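Local coordinates for protein BsaWI endonuclease (Geobacillus stearothermophilus, PDB 4ZSF) that probably cleaves DNA as a restriction endonuclease of the metal-dependent PD-(D/E)XK nuclease superfamily, at residues 158-164 / 187-192. Residues are numbered along the deposited sequence.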
loop_
_atom_site.group_PDB
_atom_site.type_symbol
_atom_site.label_atom_id
_atom_site.label_comp_id
_atom_site.label_asym_id
_atom_site.label_seq_id
_atom_site.Cartn_x
_atom_site.Cartn_y
_atom_site.Cartn_z
ATOM N N VAL A 158 -12.635 17.702 21.388
ATOM C CA VAL A 158 -12.850 16.695 20.341
ATOM C C VAL A 158 -13.829 15.631 20.865
ATOM O O VAL A 158 -13.579 15.029 21.903
ATOM C CB VAL A 158 -11.528 16.018 19.927
ATOM C CG1 VAL A 158 -11.798 14.847 18.944
ATOM C CG2 VAL A 158 -10.634 17.050 19.316
ATOM N N PHE A 159 -14.927 15.371 20.148
ATOM C CA PHE A 159 -15.842 14.309 20.628
ATOM C C PHE A 159 -16.030 13.221 19.551
ATOM O O PHE A 159 -16.667 12.198 19.835
ATOM C CB PHE A 159 -17.212 14.887 21.025
ATOM C CG PHE A 159 -18.072 15.413 19.834
ATOM C CD1 PHE A 159 -17.944 16.734 19.383
ATOM C CD2 PHE A 159 -18.997 14.557 19.184
ATOM C CE1 PHE A 159 -18.743 17.217 18.276
ATOM C CE2 PHE A 159 -19.792 15.016 18.174
ATOM C CZ PHE A 159 -19.670 16.293 17.692
ATOM N N GLY A 160 -15.559 13.450 18.313
ATOM C CA GLY A 160 -15.833 12.447 17.291
ATOM C C GLY A 160 -14.667 12.265 16.323
ATOM O O GLY A 160 -13.864 13.208 16.127
ATOM N N CYS A 161 -14.556 11.038 15.797
ATOM C CA CYS A 161 -13.520 10.612 14.850
ATOM C C CYS A 161 -14.242 10.188 13.569
ATOM O O CYS A 161 -15.248 9.460 13.616
ATOM C CB CYS A 161 -12.767 9.402 15.428
ATOM S SG CYS A 161 -11.944 9.734 16.992
ATOM N N ILE A 162 -13.756 10.649 12.426
ATOM C CA ILE A 162 -14.464 10.484 11.173
ATOM C C ILE A 162 -13.549 9.913 10.087
ATOM O O ILE A 162 -12.433 10.424 9.844
ATOM C CB ILE A 162 -14.990 11.868 10.669
ATOM C CG1 ILE A 162 -15.951 12.485 11.713
ATOM C CG2 ILE A 162 -15.600 11.737 9.248
ATOM C CD1 ILE A 162 -16.090 14.039 11.503
ATOM N N GLN A 163 -14.019 8.859 9.427
ATOM C CA GLN A 163 -13.319 8.295 8.248
ATOM C C GLN A 163 -14.026 8.795 7.025
ATOM O O GLN A 163 -15.230 8.736 6.969
ATOM C CB GLN A 163 -13.331 6.796 8.296
ATOM C CG GLN A 163 -12.492 6.293 9.536
ATOM C CD GLN A 163 -12.612 4.788 9.762
ATOM O OE1 GLN A 163 -13.544 4.141 9.282
ATOM N NE2 GLN A 163 -11.629 4.225 10.433
ATOM N N SER A 164 -13.307 9.308 6.030
ATOM C CA SER A 164 -14.051 9.880 4.904
ATOM C C SER A 164 -13.446 9.374 3.632
ATOM O O SER A 164 -12.414 9.907 3.247
ATOM C CB SER A 164 -14.036 11.425 4.931
ATOM O OG SER A 164 -12.747 11.953 4.610
ATOM N N PHE A 187 -15.525 7.796 21.928
ATOM C CA PHE A 187 -15.745 8.885 20.953
ATOM C C PHE A 187 -16.836 8.457 19.970
ATOM O O PHE A 187 -16.975 7.259 19.660
ATOM C CB PHE A 187 -14.480 9.180 20.164
ATOM C CG PHE A 187 -13.384 9.819 21.017
ATOM C CD1 PHE A 187 -12.447 9.032 21.697
ATOM C CD2 PHE A 187 -13.309 11.217 21.122
ATOM C CE1 PHE A 187 -11.437 9.646 22.493
ATOM C CE2 PHE A 187 -12.307 11.804 21.904
ATOM C CZ PHE A 187 -11.403 11.040 22.571
ATOM N N TRP A 188 -17.542 9.459 19.432
ATOM C CA TRP A 188 -18.426 9.207 18.265
ATOM C C TRP A 188 -17.563 8.750 17.124
ATOM O O TRP A 188 -16.568 9.407 16.816
ATOM C CB TRP A 188 -19.125 10.494 17.929
ATOM C CG TRP A 188 -20.252 10.373 16.956
ATOM C CD1 TRP A 188 -21.213 9.373 16.892
ATOM C CD2 TRP A 188 -20.562 11.322 15.928
ATOM N NE1 TRP A 188 -22.110 9.700 15.891
ATOM C CE2 TRP A 188 -21.731 10.879 15.293
ATOM C CE3 TRP A 188 -19.962 12.529 15.499
ATOM C CZ2 TRP A 188 -22.327 11.606 14.238
ATOM C CZ3 TRP A 188 -20.541 13.238 14.464
ATOM C CH2 TRP A 188 -21.693 12.751 13.810
ATOM N N SER A 189 -17.918 7.645 16.473
ATOM C CA SER A 189 -17.048 7.160 15.406
ATOM C C SER A 189 -17.883 6.945 14.159
ATOM O O SER A 189 -18.776 6.098 14.136
ATOM C CB SER A 189 -16.336 5.844 15.799
ATOM O OG SER A 189 -15.501 5.421 14.731
ATOM N N VAL A 190 -17.629 7.734 13.129
ATOM C CA VAL A 190 -18.478 7.596 11.947
ATOM C C VAL A 190 -17.700 7.570 10.658
ATOM O O VAL A 190 -16.492 7.842 10.640
ATOM C CB VAL A 190 -19.534 8.756 11.865
ATOM C CG1 VAL A 190 -20.502 8.672 13.060
ATOM C CG2 VAL A 190 -18.826 10.112 11.804
ATOM N N ALA A 191 -18.395 7.209 9.571
ATOM C CA ALA A 191 -17.726 7.186 8.264
ATOM C C ALA A 191 -18.606 7.927 7.281
ATOM O O ALA A 191 -19.847 7.856 7.398
ATOM C CB ALA A 191 -17.530 5.802 7.806
ATOM N N ILE A 192 -17.983 8.604 6.308
ATOM C CA ILE A 192 -18.728 9.311 5.236
ATOM C C ILE A 192 -18.190 8.710 3.978
ATOM O O ILE A 192 -16.948 8.676 3.796
ATOM C CB ILE A 192 -18.464 10.823 5.327
ATOM C CG1 ILE A 192 -19.123 11.361 6.611
ATOM C CG2 ILE A 192 -19.039 11.574 4.082
ATOM C CD1 ILE A 192 -18.765 12.843 6.952
#
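Five backbone hydrogen bonds join strand 158-164 to strand 188-192: W188 N to F159 O (2.9 Å), C161 N to W188 O (2.8 Å), V190 N to C161 O (3.0 Å), Q163 N to V190 O (2.9 Å) and I192 N to Q163 O (2.8 Å). N-H...O angles of 151-169° show well-formed bonds; the 21° between strand directions, with W188 and V190 each bonding two residues two apart, shows parallel pairing, helix 172-184 completing a beta-alpha-beta crossover. F159 and G160 both face I148, a classic beta bulge. From it the F159 ring reaches W188, planes 15° apart but slid past each other, F159 CE2 3.7 Å from W188 CE3 beneath helix 243-258. I162 CG1 meets V190 CG2 at 3.7 Å on the W188 face. On the other, C161 SG sits 4.9 Å from the F187 ring centroid, an oblique sulfur-aromatic contact, while Q163 OE1 and NE2 hydrogen-bond W220 NE1 and D175 O respectively. All thirteen residues are buried, and the five bonds pair backbone groups otherwise costly to bury in a PD-(D/E)XK central sheet.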